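Local coordinates for putative Scyalone Dehydratase (Novosphingobium aromaticivorans DSM 12444, PDB 3EF8), which is a putative scytalone dehydratase of the SnoaL-like, NTF2-like family, probably acting as a lyase, at the interface of chains A and B. Sequence-based numbering; all coordinates share one arbitrary frame. Chains: chain A/B, Putative Scyalone Dehydratase.

Contact 1: the interface of chains A and B. Residues chain A 7, 10-11, 14; chain B 11.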
ATOM      1  N   LEU A   7      -7.867  -2.608  18.739  1.00 15.93           N
ATOM      2  CA  LEU A   7      -7.923  -3.289  17.438  1.00 13.84           C
ATOM      3  C   LEU A   7      -9.080  -2.849  16.567  1.00 14.07           C
ATOM      4  O   LEU A   7      -8.971  -2.622  15.339  1.00 12.89           O
ATOM      5  CB  LEU A   7      -7.933  -4.806  17.607  1.00 13.52           C
ATOM      6  CG  LEU A   7      -6.668  -5.400  18.196  1.00 14.24           C
ATOM      7  CD1 LEU A   7      -6.894  -6.884  18.447  1.00 16.81           C
ATOM      8  CD2 LEU A   7      -5.432  -5.225  17.329  1.00 15.99           C
HETATM    9  N   MSE A  10      -8.461   0.736  15.362  1.00  9.99           N
HETATM   10  CA  MSE A  10      -7.424   0.818  14.309  1.00  7.58           C
HETATM   11  C   MSE A  10      -8.084   0.573  12.966  1.00  9.18           C
HETATM   12  O   MSE A  10      -7.852   1.297  11.982  1.00  8.87           O
HETATM   13  CB  MSE A  10      -6.299  -0.164  14.538  1.00 10.30           C
HETATM   14  CG  MSE A  10      -5.408   0.286  15.625  1.00 11.28           C
HETATM   15 SE   MSE A  10      -3.955  -0.984  15.900  0.75 15.36          SE
HETATM   16  CE  MSE A  10      -3.046  -0.355  14.340  1.00 34.36           C
ATOM     17  N   ARG A  11      -8.942  -0.435  12.909  1.00  8.17           N
ATOM     18  CA  ARG A  11      -9.678  -0.709  11.683  1.00  9.16           C
ATOM     19  C   ARG A  11     -10.555   0.452  11.276  1.00  7.83           C
ATOM     20  O   ARG A  11     -10.670   0.817  10.098  1.00  8.59           O
ATOM     21  CB  ARG A  11     -10.505  -2.008  11.776  1.00 10.87           C
ATOM     22  CG  ARG A  11      -9.678  -3.251  11.710  1.00 10.69           C
ATOM     23  CD  ARG A  11      -9.061  -3.465  10.345  1.00  9.46           C
ATOM     24  NE  ARG A  11      -8.466  -4.750  10.249  1.00  9.02           N
ATOM     25  CZ  ARG A  11      -7.891  -5.205   9.175  1.00 10.08           C
ATOM     26  NH1 ARG A  11      -7.757  -4.352   8.183  1.00 10.22           N
ATOM     27  NH2 ARG A  11      -7.387  -6.407   9.121  1.00 10.70           N
ATOM     28  N   GLU A  14      -8.389   3.402   9.971  1.00  7.70           N
ATOM     29  CA  GLU A  14      -7.874   3.092   8.618  1.00  7.39           C
ATOM     30  C   GLU A  14      -9.014   3.232   7.616  1.00  8.72           C
ATOM     31  O   GLU A  14      -8.832   3.857   6.538  1.00  8.23           O
ATOM     32  CB  GLU A  14      -7.313   1.691   8.585  1.00  7.07           C
ATOM     33  CG  GLU A  14      -5.978   1.549   9.297  1.00  5.92           C
ATOM     34  CD  GLU A  14      -5.449   0.171   9.457  1.00  7.66           C
ATOM     35  OE1 GLU A  14      -6.235  -0.791   9.375  1.00  9.35           O
ATOM     36  OE2 GLU A  14      -4.222   0.055   9.737  1.00 11.68           O
TER
ATOM     37  N   ARG B  11      -0.391  -6.664  14.221  1.00  8.17           N
ATOM     38  CA  ARG B  11      -0.272  -5.213  14.262  1.00  9.16           C
ATOM     39  C   ARG B  11       1.118  -4.769  14.655  1.00  7.83           C
ATOM     40  O   ARG B  11       1.691  -3.816  14.109  1.00  8.59           O
ATOM     41  CB  ARG B  11      -1.328  -4.565  15.181  1.00 10.87           C
ATOM     42  CG  ARG B  11      -2.706  -4.564  14.602  1.00 10.69           C
ATOM     43  CD  ARG B  11      -2.834  -3.638  13.411  1.00  9.46           C
ATOM     44  NE  ARG B  11      -4.190  -3.492  13.020  1.00  9.02           N
ATOM     45  CZ  ARG B  11      -4.586  -2.730  12.044  1.00 10.08           C
ATOM     46  NH1 ARG B  11      -3.638  -2.178  11.317  1.00 10.22           N
ATOM     47  NH2 ARG B  11      -5.848  -2.600  11.741  1.00 10.70           N
TER
HETATM   48  O   HOH W   1      -6.911  -3.940  14.000  1.00 12.86           O
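Helix 3-25 of chain A meets helix 3-25 of chain B, and B:Arg11 reaches across to lie against A:Leu7, A:Met10, A:Arg11 and A:Glu14. Its guanidinium grips the A:Glu14 carboxylate end-on: NH1 of B:Arg11 donates to OE2 of A:Glu14 at 2.8 Å, a salt bridge, and NH2 of B:Arg11 donates to OE1 of A:Glu14 at 3.0 Å. The second bond is the straighter, 167° at the hydrogen. The two planes are nevertheless turned 50° apart: OE2 is met on its syn side but tilted out of the carboxylate plane, and OE1 from farther above it. CB and CG of B:Arg11 already head across the gap, and the bend at chi2 (-69°) turns the chain along the partner helix toward A:Glu14. There the selenomethionine A:Met10, bent at chi3, lays its methyl CE over one guanidinium face, toward the rim, and 3.4 Å from CD of B:Arg11. CD of A:Arg11 comes 3.6 Å from NH2 of B:Arg11. Farther back, CD2 of A:Leu7 packs on CG of B:Arg11 at 3.9 Å. Water 1 sits at the guanidinium edge, bonded to NE and NH2 of B:Arg11, and links them to O of A:Leu7, the main-chain carbonyl oxygen, 2.8 Å from water 1. Carboxylate, water and methyl would together be expected to restrain guanidinium rotation. The site ties two N-terminal helices together within an interface that may be biological.

Contact 2: the interface of chains A and B. Residues chain A 93-94, 109, 133-134; chain B 70-71, 73, 96.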
ATOM      1  N   VAL A  93       1.973   8.059   1.776  1.00  6.72           N
ATOM      2  CA  VAL A  93       1.076   8.264   0.645  1.00  7.75           C
ATOM      3  C   VAL A  93       1.831   8.336  -0.658  1.00  6.77           C
ATOM      4  O   VAL A  93       2.906   8.910  -0.743  1.00  7.36           O
ATOM      5  CB  VAL A  93       0.145   9.510   0.852  1.00  7.29           C
ATOM      6  CG1 VAL A  93       0.945  10.797   0.918  1.00 10.38           C
ATOM      7  CG2 VAL A  93      -0.892   9.579  -0.231  1.00  9.89           C
ATOM      8  N   LEU A  94       1.256   7.685  -1.661  1.00  6.33           N
ATOM      9  CA  LEU A  94       1.622   7.821  -3.064  1.00  6.75           C
ATOM     10  C   LEU A  94       0.378   8.421  -3.745  1.00  6.67           C
ATOM     11  O   LEU A  94      -0.694   7.836  -3.727  1.00  7.51           O
ATOM     12  CB  LEU A  94       1.965   6.489  -3.697  1.00  7.00           C
ATOM     13  CG  LEU A  94       2.295   6.495  -5.177  1.00 10.81           C
ATOM     14  CD1 LEU A  94       3.595   7.247  -5.441  1.00 15.56           C
ATOM     15  CD2 LEU A  94       2.398   5.019  -5.647  1.00 11.39           C
ATOM     16  N   TYR A 109       5.110  11.796  -3.298  1.00  7.33           N
ATOM     17  CA  TYR A 109       5.545  10.779  -2.328  1.00  5.47           C
ATOM     18  C   TYR A 109       5.570  11.461  -0.984  1.00  8.30           C
ATOM     19  O   TYR A 109       6.320  12.413  -0.800  1.00  8.71           O
ATOM     20  CB  TYR A 109       6.910  10.238  -2.649  1.00  7.48           C
ATOM     21  CG  TYR A 109       7.081   9.715  -4.042  1.00 11.05           C
ATOM     22  CD1 TYR A 109       6.798   8.399  -4.376  1.00  8.21           C
ATOM     23  CD2 TYR A 109       7.528  10.577  -5.039  1.00 11.79           C
ATOM     24  CE1 TYR A 109       6.980   7.926  -5.674  1.00 11.00           C
ATOM     25  CE2 TYR A 109       7.753  10.111  -6.317  1.00 12.74           C
ATOM     26  CZ  TYR A 109       7.462   8.791  -6.631  1.00 12.37           C
ATOM     27  OH  TYR A 109       7.684   8.327  -7.917  1.00 13.98           O
ATOM     28  N   THR A 133       8.102  13.903   0.944  1.00  9.55           N
ATOM     29  CA  THR A 133       9.336  13.167   0.781  1.00 10.22           C
ATOM     30  C   THR A 133      10.037  13.542  -0.488  1.00 10.61           C
ATOM     31  O   THR A 133      11.243  13.761  -0.509  1.00 13.33           O
ATOM     32  CB  THR A 133       9.023  11.647   0.790  1.00  7.14           C
ATOM     33  OG1 THR A 133       8.236  11.382   1.946  1.00  8.31           O
ATOM     34  CG2 THR A 133      10.288  10.779   0.774  1.00  8.98           C
HETATM   35  N   MSE A 134       9.248  13.648  -1.550  0.60 10.88           N
HETATM   36  CA  MSE A 134       9.705  14.139  -2.827  0.60 12.52           C
HETATM   37  C   MSE A 134       8.544  14.154  -3.762  0.60  9.79           C
HETATM   38  O   MSE A 134       7.474  13.627  -3.466  0.60  9.03           O
HETATM   39  CB  MSE A 134      10.829  13.298  -3.377  0.60 14.23           C
HETATM   40  CG  MSE A 134      10.547  11.865  -3.386  0.60  7.16           C
HETATM   41 SE   MSE A 134      12.258  10.940  -3.261  0.45 19.68          SE
HETATM   42  CE  MSE A 134      11.736   9.538  -4.354  0.60 16.40           C
TER
ATOM     43  N   THR B  70      14.487   8.798  -0.451  1.00  8.42           N
ATOM     44  CA  THR B  70      13.830   7.539  -0.821  1.00  8.62           C
ATOM     45  C   THR B  70      12.410   7.551  -0.262  1.00  8.08           C
ATOM     46  O   THR B  70      12.093   8.242   0.709  1.00  8.11           O
ATOM     47  CB  THR B  70      14.580   6.282  -0.298  1.00  7.27           C
ATOM     48  OG1 THR B  70      14.645   6.288   1.114  1.00  9.12           O
ATOM     49  CG2 THR B  70      16.009   6.177  -0.774  1.00  8.08           C
ATOM     50  N   SER B  71      11.549   6.757  -0.896  1.00  7.84           N
ATOM     51  CA  SER B  71      10.212   6.550  -0.408  1.00  6.92           C
ATOM     52  C   SER B  71       9.861   5.070  -0.519  1.00  7.77           C
ATOM     53  O   SER B  71       9.934   4.506  -1.586  1.00  7.58           O
ATOM     54  CB  SER B  71       9.234   7.382  -1.229  1.00  8.05           C
ATOM     55  OG  SER B  71       7.951   7.420  -0.641  1.00  8.38           O
ATOM     56  N   HIS B  73       7.045   2.105   0.247  1.00  6.59           N
ATOM     57  CA  HIS B  73       5.627   1.829   0.350  1.00  6.60           C
ATOM     58  C   HIS B  73       5.492   0.315   0.482  1.00  7.55           C
ATOM     59  O   HIS B  73       5.743  -0.425  -0.463  1.00  6.74           O
ATOM     60  CB  HIS B  73       4.920   2.310  -0.937  1.00  6.68           C
ATOM     61  CG  HIS B  73       5.210   3.748  -1.260  1.00  6.55           C
ATOM     62  ND1 HIS B  73       4.270   4.745  -1.073  1.00  6.26           N
ATOM     63  CD2 HIS B  73       6.349   4.358  -1.670  1.00  8.42           C
ATOM     64  CE1 HIS B  73       4.844   5.916  -1.356  1.00  7.15           C
ATOM     65  NE2 HIS B  73       6.101   5.710  -1.697  1.00  6.54           N
ATOM     66  N   ILE B  96      11.197   3.970  -4.146  1.00  6.85           N
ATOM     67  CA  ILE B  96      11.639   4.982  -5.130  1.00  7.92           C
ATOM     68  C   ILE B  96      12.861   5.677  -4.556  1.00  8.77           C
ATOM     69  O   ILE B  96      12.890   6.066  -3.435  1.00  9.11           O
ATOM     70  CB  ILE B  96      10.539   5.977  -5.434  1.00  8.30           C
ATOM     71  CG1 ILE B  96       9.250   5.275  -5.934  1.00 10.72           C
ATOM     72  CG2 ILE B  96      11.014   6.980  -6.522  1.00 11.69           C
ATOM     73  CD1 ILE B  96       8.281   4.884  -4.776  1.00 11.54           C
TER
HETATM   74  O   HOH W   2       7.017   8.908   1.592  1.00  8.05           O
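A:Tyr109 and B:Ile96 form the apolar centre, their side chains crossing at about a right angle. The CG1-CD1 branch of B:Ile96 meets the tyrosine ring at CE1, with CD1 of B:Ile96 3.4 Å from CE1 of A:Tyr109. The other branch, CG2 of B:Ile96, turns to the selenomethionine A:Met134 and lies 3.4 Å from its methyl CE, a tight contact. A:Met134 starts from the crowded position between backbone N and carbonyl carbon (chi1 51°) and bends again at chi3, which carries CE onto the isoleucine. Beside this core, the B:His73 ring presents NE2 at the tyrosine edge, in the ring plane, 3.9 Å from CD1 of A:Tyr109. CE1 of B:His73 packs 3.8 Å from CB of A:Leu94. Replacing A:Tyr109 with an alanine would probably leave the CG1-CD1 branch of B:Ile96 without its aromatic partner and B:His73 without the tyrosine edge beside NE2. Toward the rim, CB of A:Tyr109 lies against the B:Ser71 side chain, 3.6 Å from OG of B:Ser71. That hydroxyl is placed by chi1 of -169°, anti to the backbone N. OG of B:Ser71 shares a hydrogen bond of 2.7 Å with NE2 of B:His73, which links the serine to the imidazole and would limit its rotation. Water 2 sits at the rim: it lies 2.8 Å from OG of B:Ser71 and is also bonded to OG1 of A:Thr133, joining the chains through solvent. The site packs strands 86-99, 106-119 and 127-136 of chain A against strands 69-81 and 86-99 of chain B, a sheet-to-sheet contact that may support oligomer formation.

Contact 1 and contact 2 belong to the same A-B interface, the centres of their C-alpha atoms being about 23 Å apart, and they share no residue or element. Contact 1 runs helix to helix, contact 2 strand to strand. Two separated points of attachment would be expected to resist rocking of one chain against the other better than either would alone. The chains are copies of one protein, yet in the deposited assembly they do not appear to meet symmetrically, each seeming to offer a different surface. With three copies in that assembly, a trimer is plausible, though the coordinates alone do not establish it in solution.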